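Local coordinates for nucleoporin NUP170 (Chaetomium thermophilum, PDB 5HAX), which is a nucleoporin that probably serves as a structural scaffold component of the nuclear pore complex, at residues D196-F201 with C213-H218; S141-L146 with V169-S174. All blocks are in the same frame, centred on the assembly; numbering follows the deposited sequence.

Contact 1: residues D196-F201 with C213-H218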
ATOM      1  N   ASP A 196     -21.389   6.251  21.234  1.00 42.91           N
ATOM      2  CA  ASP A 196     -20.662   5.355  22.122  1.00 40.49           C
ATOM      3  C   ASP A 196     -19.870   4.328  21.324  1.00 46.77           C
ATOM      4  O   ASP A 196     -20.284   3.886  20.249  1.00 40.73           O
ATOM      5  CB  ASP A 196     -21.612   4.619  23.065  1.00 45.25           C
ATOM      6  CG  ASP A 196     -22.341   5.546  24.010  1.00 44.89           C
ATOM      7  OD1 ASP A 196     -21.968   6.734  24.100  1.00 42.94           O
ATOM      8  OD2 ASP A 196     -23.284   5.071  24.673  1.00 47.69           O
ATOM      9  N   ILE A 197     -18.728   3.931  21.878  1.00 37.70           N
ATOM     10  CA  ILE A 197     -17.881   2.895  21.301  1.00 42.07           C
ATOM     11  C   ILE A 197     -17.834   1.726  22.272  1.00 43.77           C
ATOM     12  O   ILE A 197     -17.507   1.904  23.452  1.00 46.08           O
ATOM     13  CB  ILE A 197     -16.467   3.425  20.999  1.00 37.99           C
ATOM     14  CG1 ILE A 197     -16.543   4.405  19.825  1.00 49.42           C
ATOM     15  CG2 ILE A 197     -15.513   2.273  20.668  1.00 43.36           C
ATOM     16  CD1 ILE A 197     -15.262   5.129  19.548  1.00 57.15           C
ATOM     17  N   HIS A 198     -18.164   0.540  21.774  1.00 43.04           N
ATOM     18  CA  HIS A 198     -18.119  -0.689  22.547  1.00 45.93           C
ATOM     19  C   HIS A 198     -16.957  -1.549  22.072  1.00 46.00           C
ATOM     20  O   HIS A 198     -16.441  -1.380  20.964  1.00 43.57           O
ATOM     21  CB  HIS A 198     -19.429  -1.476  22.416  1.00 45.21           C
ATOM     22  CG  HIS A 198     -20.638  -0.728  22.881  1.00 53.18           C
ATOM     23  ND1 HIS A 198     -21.295   0.192  22.090  1.00 49.57           N
ATOM     24  CD2 HIS A 198     -21.317  -0.769  24.052  1.00 52.32           C
ATOM     25  CE1 HIS A 198     -22.324   0.685  22.754  1.00 47.06           C
ATOM     26  NE2 HIS A 198     -22.359   0.120  23.949  1.00 49.03           N
ATOM     27  N   GLU A 199     -16.550  -2.478  22.933  1.00 45.25           N
ATOM     28  CA  GLU A 199     -15.519  -3.453  22.609  1.00 50.31           C
ATOM     29  C   GLU A 199     -16.012  -4.835  23.001  1.00 52.71           C
ATOM     30  O   GLU A 199     -16.652  -5.000  24.044  1.00 53.53           O
ATOM     31  CB  GLU A 199     -14.193  -3.145  23.325  1.00 43.70           C
ATOM     32  CG  GLU A 199     -13.092  -4.169  23.044  1.00 48.37           C
ATOM     33  CD  GLU A 199     -11.729  -3.736  23.549  1.00 54.12           C
ATOM     34  OE1 GLU A 199     -11.648  -2.708  24.251  1.00 50.70           O
ATOM     35  OE2 GLU A 199     -10.734  -4.426  23.237  1.00 44.59           O
ATOM     36  N   ILE A 200     -15.725  -5.820  22.155  1.00 48.53           N
ATOM     37  CA  ILE A 200     -16.053  -7.214  22.428  1.00 47.71           C
ATOM     38  C   ILE A 200     -14.782  -7.915  22.889  1.00 49.91           C
ATOM     39  O   ILE A 200     -13.758  -7.884  22.196  1.00 52.73           O
ATOM     40  CB  ILE A 200     -16.651  -7.909  21.194  1.00 46.75           C
ATOM     41  CG1 ILE A 200     -18.020  -7.300  20.872  1.00 51.83           C
ATOM     42  CG2 ILE A 200     -16.767  -9.423  21.438  1.00 52.80           C
ATOM     43  CD1 ILE A 200     -18.791  -8.027  19.794  1.00 57.00           C
ATOM     44  N   PHE A 201     -14.852  -8.537  24.061  1.00 50.18           N
ATOM     45  CA  PHE A 201     -13.788  -9.382  24.581  1.00 60.68           C
ATOM     46  C   PHE A 201     -14.166 -10.844  24.389  1.00 55.32           C
ATOM     47  O   PHE A 201     -15.344 -11.206  24.427  1.00 49.43           O
ATOM     48  CB  PHE A 201     -13.544  -9.112  26.067  1.00 61.44           C
ATOM     49  CG  PHE A 201     -13.223  -7.682  26.382  1.00 65.85           C
ATOM     50  CD1 PHE A 201     -11.926  -7.209  26.278  1.00 67.25           C
ATOM     51  CD2 PHE A 201     -14.216  -6.812  26.792  1.00 69.42           C
ATOM     52  CE1 PHE A 201     -11.627  -5.893  26.572  1.00 69.84           C
ATOM     53  CE2 PHE A 201     -13.925  -5.499  27.088  1.00 72.18           C
ATOM     54  CZ  PHE A 201     -12.629  -5.035  26.979  1.00 68.42           C
ATOM     55  N   CYS A 213     -17.291 -14.742  26.246  1.00 66.23           N
ATOM     56  CA  CYS A 213     -17.414 -13.571  25.390  1.00 66.10           C
ATOM     57  C   CYS A 213     -18.169 -12.480  26.132  1.00 61.67           C
ATOM     58  O   CYS A 213     -19.241 -12.734  26.686  1.00 60.04           O
ATOM     59  CB  CYS A 213     -18.138 -13.918  24.082  1.00 56.41           C
ATOM     60  SG  CYS A 213     -18.230 -12.552  22.899  1.00 67.78           S
ATOM     61  N   GLY A 214     -17.606 -11.267  26.133  1.00 59.25           N
ATOM     62  CA  GLY A 214     -18.203 -10.152  26.837  1.00 67.75           C
ATOM     63  C   GLY A 214     -18.180  -8.891  25.996  1.00 63.92           C
ATOM     64  O   GLY A 214     -17.516  -8.818  24.959  1.00 53.77           O
ATOM     65  N   LYS A 215     -18.920  -7.892  26.474  1.00 62.85           N
ATOM     66  CA  LYS A 215     -19.071  -6.616  25.791  1.00 51.76           C
ATOM     67  C   LYS A 215     -19.124  -5.507  26.830  1.00 55.83           C
ATOM     68  O   LYS A 215     -19.764  -5.664  27.875  1.00 57.92           O
ATOM     69  CB  LYS A 215     -20.343  -6.602  24.935  1.00 57.08           C
ATOM     70  CG  LYS A 215     -20.561  -5.331  24.139  1.00 60.14           C
ATOM     71  CD  LYS A 215     -21.826  -5.429  23.303  1.00 62.34           C
ATOM     72  CE  LYS A 215     -22.072  -4.157  22.510  1.00 70.18           C
ATOM     73  NZ  LYS A 215     -23.300  -4.254  21.676  1.00 70.62           N
ATOM     74  N   ILE A 216     -18.449  -4.390  26.552  1.00 55.53           N
ATOM     75  CA  ILE A 216     -18.457  -3.245  27.456  1.00 52.43           C
ATOM     76  C   ILE A 216     -18.532  -1.956  26.649  1.00 54.81           C
ATOM     77  O   ILE A 216     -18.048  -1.873  25.516  1.00 47.32           O
ATOM     78  CB  ILE A 216     -17.220  -3.227  28.390  1.00 61.65           C
ATOM     79  CG1 ILE A 216     -15.964  -2.759  27.644  1.00 61.10           C
ATOM     80  CG2 ILE A 216     -17.017  -4.603  29.020  1.00 73.38           C
ATOM     81  CD1 ILE A 216     -14.733  -2.658  28.532  1.00 77.09           C
ATOM     82  N   ASN A 217     -19.146  -0.945  27.259  1.00 52.75           N
ATOM     83  CA  ASN A 217     -19.232   0.395  26.695  1.00 46.87           C
ATOM     84  C   ASN A 217     -18.080   1.229  27.245  1.00 50.70           C
ATOM     85  O   ASN A 217     -18.016   1.486  28.452  1.00 52.53           O
ATOM     86  CB  ASN A 217     -20.581   1.024  27.047  1.00 46.94           C
ATOM     87  CG  ASN A 217     -20.851   2.313  26.289  1.00 49.81           C
ATOM     88  OD1 ASN A 217     -19.932   3.056  25.944  1.00 48.63           O
ATOM     89  ND2 ASN A 217     -22.126   2.586  26.036  1.00 49.86           N
ATOM     90  N   HIS A 218     -17.171   1.650  26.362  1.00 49.30           N
ATOM     91  CA  HIS A 218     -16.013   2.435  26.775  1.00 47.19           C
ATOM     92  C   HIS A 218     -16.330   3.908  26.989  1.00 55.50           C
ATOM     93  O   HIS A 218     -15.481   4.630  27.523  1.00 49.48           O
ATOM     94  CB  HIS A 218     -14.894   2.317  25.738  1.00 48.45           C
ATOM     95  CG  HIS A 218     -14.093   1.058  25.847  1.00 45.65           C
ATOM     96  ND1 HIS A 218     -13.289   0.779  26.932  1.00 45.31           N
ATOM     97  CD2 HIS A 218     -13.955   0.011  24.999  1.00 49.33           C
ATOM     98  CE1 HIS A 218     -12.698  -0.388  26.751  1.00 53.65           C
ATOM     99  NE2 HIS A 218     -13.087  -0.876  25.586  1.00 46.42           N
TER
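Residues 198-201 and 213-217 run antiparallel, joined by paired backbone bonds at Glu199/Ile216 and Phe201/Gly214. The tight part lies on the face of Ile200 and Lys215. Ile200 CG2 meets Cys213 SG at 3.8 Å; strand 142-151 covers Ile200, and strand 159-170 covers Cys213. Lys215 is fully extended there. Its CE passes the His198 ring 3.7 Å from CG, and its polar end goes to Arg171.

The face of Phe201 and Ile216 is more open to solvent, although one contact there is close. Exposed Ile216 brings CD1 to the edge of the Phe201 ring, 3.3 Å from CE2. Just past the strand end, His218 NE2 donates to the anti lone pair of buried Glu199 OE1 at 2.7 Å, close to its own ring plane. Glu199 OE2 forms a salt bridge with Arg186, so both carboxylate oxygens are held. The carboxylate may in turn polarise the imidazole.

At the loop end, Asn217 ND2 reaches Asp196 OD2 at 3.1 Å, from above the carboxylate plane. Asn217 OD1 accepts from Ser219 N, which fixes the amide flip. This is a beta hairpin, the last two strands of a four-stranded antiparallel blade, as in beta-propellers.

Contact 2: residues S141-L146 with V169-S174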
ATOM      1  N   SER A 141     -30.109  -7.920  17.485  1.00 51.33           N
ATOM      2  CA  SER A 141     -30.253  -8.596  18.768  1.00 54.95           C
ATOM      3  C   SER A 141     -28.935  -9.032  19.391  1.00 55.63           C
ATOM      4  O   SER A 141     -28.859  -9.130  20.618  1.00 56.05           O
ATOM      5  CB  SER A 141     -31.157  -9.829  18.613  1.00 60.00           C
ATOM      6  OG  SER A 141     -31.400 -10.449  19.862  1.00 77.53           O
ATOM      7  N   GLU A 142     -27.896  -9.289  18.597  1.00 54.60           N
ATOM      8  CA  GLU A 142     -26.656  -9.830  19.141  1.00 57.14           C
ATOM      9  C   GLU A 142     -25.526  -9.643  18.137  1.00 50.70           C
ATOM     10  O   GLU A 142     -25.750  -9.331  16.965  1.00 49.46           O
ATOM     11  CB  GLU A 142     -26.819 -11.313  19.490  1.00 62.28           C
ATOM     12  CG  GLU A 142     -27.201 -12.172  18.292  1.00 60.88           C
ATOM     13  CD  GLU A 142     -27.601 -13.582  18.680  1.00 83.86           C
ATOM     14  OE1 GLU A 142     -28.150 -14.301  17.818  1.00 81.06           O
ATOM     15  OE2 GLU A 142     -27.367 -13.971  19.843  1.00 87.23           O
ATOM     16  N   ILE A 143     -24.300  -9.840  18.625  1.00 48.85           N
ATOM     17  CA  ILE A 143     -23.104  -9.924  17.794  1.00 55.54           C
ATOM     18  C   ILE A 143     -22.570 -11.347  17.891  1.00 51.01           C
ATOM     19  O   ILE A 143     -22.509 -11.925  18.983  1.00 56.61           O
ATOM     20  CB  ILE A 143     -22.019  -8.913  18.215  1.00 56.87           C
ATOM     21  CG1 ILE A 143     -22.538  -7.475  18.096  1.00 58.51           C
ATOM     22  CG2 ILE A 143     -20.775  -9.086  17.349  1.00 64.21           C
ATOM     23  CD1 ILE A 143     -23.247  -6.972  19.336  1.00 60.43           C
ATOM     24  N   ILE A 144     -22.161 -11.898  16.751  1.00 52.31           N
ATOM     25  CA  ILE A 144     -21.762 -13.296  16.634  1.00 50.12           C
ATOM     26  C   ILE A 144     -20.351 -13.349  16.064  1.00 55.07           C
ATOM     27  O   ILE A 144     -20.051 -12.671  15.074  1.00 55.40           O
ATOM     28  CB  ILE A 144     -22.740 -14.082  15.741  1.00 55.27           C
ATOM     29  CG1 ILE A 144     -24.171 -13.947  16.276  1.00 60.45           C
ATOM     30  CG2 ILE A 144     -22.334 -15.550  15.663  1.00 57.85           C
ATOM     31  CD1 ILE A 144     -25.238 -14.332  15.277  1.00 61.85           C
ATOM     32  N   LEU A 145     -19.493 -14.153  16.688  1.00 52.32           N
ATOM     33  CA  LEU A 145     -18.133 -14.380  16.214  1.00 53.86           C
ATOM     34  C   LEU A 145     -18.042 -15.756  15.571  1.00 54.93           C
ATOM     35  O   LEU A 145     -18.511 -16.745  16.143  1.00 54.24           O
ATOM     36  CB  LEU A 145     -17.126 -14.279  17.360  1.00 49.07           C
ATOM     37  CG  LEU A 145     -17.145 -12.999  18.193  1.00 60.12           C
ATOM     38  CD1 LEU A 145     -16.066 -13.068  19.263  1.00 47.23           C
ATOM     39  CD2 LEU A 145     -16.962 -11.771  17.313  1.00 52.98           C
ATOM     40  N   LEU A 146     -17.436 -15.814  14.385  1.00 55.96           N
ATOM     41  CA  LEU A 146     -17.182 -17.067  13.690  1.00 58.30           C
ATOM     42  C   LEU A 146     -15.708 -17.156  13.333  1.00 59.45           C
ATOM     43  O   LEU A 146     -15.109 -16.179  12.873  1.00 50.38           O
ATOM     44  CB  LEU A 146     -18.024 -17.191  12.415  1.00 51.90           C
ATOM     45  CG  LEU A 146     -19.540 -17.273  12.584  1.00 53.83           C
ATOM     46  CD1 LEU A 146     -20.214 -17.382  11.226  1.00 59.35           C
ATOM     47  CD2 LEU A 146     -19.928 -18.448  13.465  1.00 64.97           C
ATOM     48  N   VAL A 169     -22.715 -12.290  22.239  1.00 63.91           N
ATOM     49  CA  VAL A 169     -23.214 -11.419  23.296  1.00 59.30           C
ATOM     50  C   VAL A 169     -24.439 -10.677  22.785  1.00 61.72           C
ATOM     51  O   VAL A 169     -24.537 -10.336  21.602  1.00 60.51           O
ATOM     52  CB  VAL A 169     -22.149 -10.410  23.779  1.00 67.11           C
ATOM     53  CG1 VAL A 169     -21.154 -11.082  24.710  1.00 78.53           C
ATOM     54  CG2 VAL A 169     -21.444  -9.760  22.595  1.00 64.34           C
ATOM     55  N   HIS A 170     -25.380 -10.431  23.693  1.00 67.04           N
ATOM     56  CA  HIS A 170     -26.543  -9.626  23.359  1.00 69.37           C
ATOM     57  C   HIS A 170     -26.111  -8.203  23.032  1.00 63.62           C
ATOM     58  O   HIS A 170     -25.242  -7.630  23.697  1.00 59.75           O
ATOM     59  CB  HIS A 170     -27.540  -9.636  24.518  1.00 65.25           C
ATOM     60  CG  HIS A 170     -28.112 -10.989  24.801  1.00 82.95           C
ATOM     61  ND1 HIS A 170     -28.321 -11.460  26.079  1.00 95.63           N
ATOM     62  CD2 HIS A 170     -28.519 -11.975  23.966  1.00 89.49           C
ATOM     63  CE1 HIS A 170     -28.832 -12.677  26.020  1.00104.02           C
ATOM     64  NE2 HIS A 170     -28.962 -13.013  24.749  1.00108.16           N
ATOM     65  N   ARG A 171     -26.714  -7.639  21.986  1.00 56.01           N
ATOM     66  CA  ARG A 171     -26.295  -6.330  21.499  1.00 53.13           C
ATOM     67  C   ARG A 171     -26.586  -5.243  22.524  1.00 65.39           C
ATOM     68  O   ARG A 171     -25.688  -4.500  22.936  1.00 65.02           O
ATOM     69  CB  ARG A 171     -26.999  -6.008  20.181  1.00 58.48           C
ATOM     70  CG  ARG A 171     -26.449  -4.773  19.485  1.00 50.74           C
ATOM     71  CD  ARG A 171     -27.424  -4.222  18.463  1.00 54.14           C
ATOM     72  NE  ARG A 171     -28.559  -3.551  19.090  1.00 51.41           N
ATOM     73  CZ  ARG A 171     -29.499  -2.890  18.424  1.00 52.74           C
ATOM     74  NH1 ARG A 171     -29.443  -2.806  17.101  1.00 52.56           N
ATOM     75  NH2 ARG A 171     -30.495  -2.308  19.078  1.00 55.96           N
ATOM     76  N   GLY A 172     -27.839  -5.138  22.941  1.00 67.23           N
ATOM     77  CA  GLY A 172     -28.290  -4.028  23.744  1.00 60.54           C
ATOM     78  C   GLY A 172     -29.109  -3.045  22.935  1.00 51.90           C
ATOM     79  O   GLY A 172     -29.665  -3.362  21.880  1.00 64.88           O
ATOM     80  N   GLY A 173     -29.166  -1.813  23.440  1.00 50.16           N
ATOM     81  CA  GLY A 173     -29.990  -0.784  22.839  1.00 55.99           C
ATOM     82  C   GLY A 173     -29.339   0.013  21.735  1.00 54.64           C
ATOM     83  O   GLY A 173     -30.036   0.752  21.036  1.00 52.93           O
ATOM     84  N   SER A 174     -28.026  -0.112  21.551  1.00 46.17           N
ATOM     85  CA  SER A 174     -27.293   0.693  20.582  1.00 43.25           C
ATOM     86  C   SER A 174     -27.092  -0.085  19.287  1.00 46.52           C
ATOM     87  O   SER A 174     -26.565  -1.204  19.298  1.00 42.74           O
ATOM     88  CB  SER A 174     -25.941   1.126  21.151  1.00 48.51           C
ATOM     89  OG  SER A 174     -26.107   2.017  22.241  1.00 51.06           O
TER
HETATM   90  O   HOH W   1     -30.255  -7.215  22.701  1.00 60.59           O
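Here a beta hairpin of a propeller-type blade runs out into a loop. Strands 142-151 and 159-170 are the third and fourth of four antiparallel strands. Ile143 and Val169 form a hydrogen-bonded pair. Ile143 N donates to Val169 O at 3.0 Å, nearly along the C=O axis. The return bond, Val169 N to Ile143 O, is longer at 3.3 Å. Beyond Glu142 and His170, whose side chains diverge, one more backbone bond closes the end. Arg171 N points almost straight at Ser141 O (2.9 Å, 177° at the hydrogen), but it comes from above the carbonyl plane.

The Arg171 side chain starts beside this bond. CB lies 3.7 Å from Ser141 O. CG is anti to the backbone N (chi1 -170°) and touches Ile143 CD1 at 3.9 Å; the two side chains cross at about a right angle. The chain then bends at chi3 (74°), and this turns the guanidinium back onto its own loop. There NE donates to Gly172 O at 3.0 Å. NH2 donates to the same oxygen, on a lone pair, at 3.1 Å. NE and NH2 together make the grip side-on. Both bonds lie close to the guanidinium plane, which fixes the rotation of the group. Ser174 O sits over one guanidinium face. Outside the two segments, NH2 also pairs in a salt bridge with a bound phosphate ion, probably from the crystallisation liquor.

An alanine in place of Arg171 would lose the double grip on Gly172 O and the CG contact with Ile143, and would probably loosen the loop at 172-174. A water adds a last bridge across this end: it accepts from Gly172 N and donates to Ser141 O, 3.2 Å away.

Overall arrangement
The two contacts are the outer hairpins of successive four-stranded blades, and both join strands three and four. Contact 1 is partly buried and pairs its strands through most of both segments. Contact 2 lies at the surface and pairs only a short end before the loop. Their chemistry differs accordingly. Both rest on backbone bonds. Contact 1 adds side-chain pairs such as histidine-carboxylate and amide-carboxylate, contact 2 a water and an arginine folded onto its own loop. They meet face to face. Ile200 CD1 packs on Ile143 CG2 at 3.3 Å, and Lys215 NZ probably hydrogen-bonds to Arg171 O at 2.7 Å, tying the blades together.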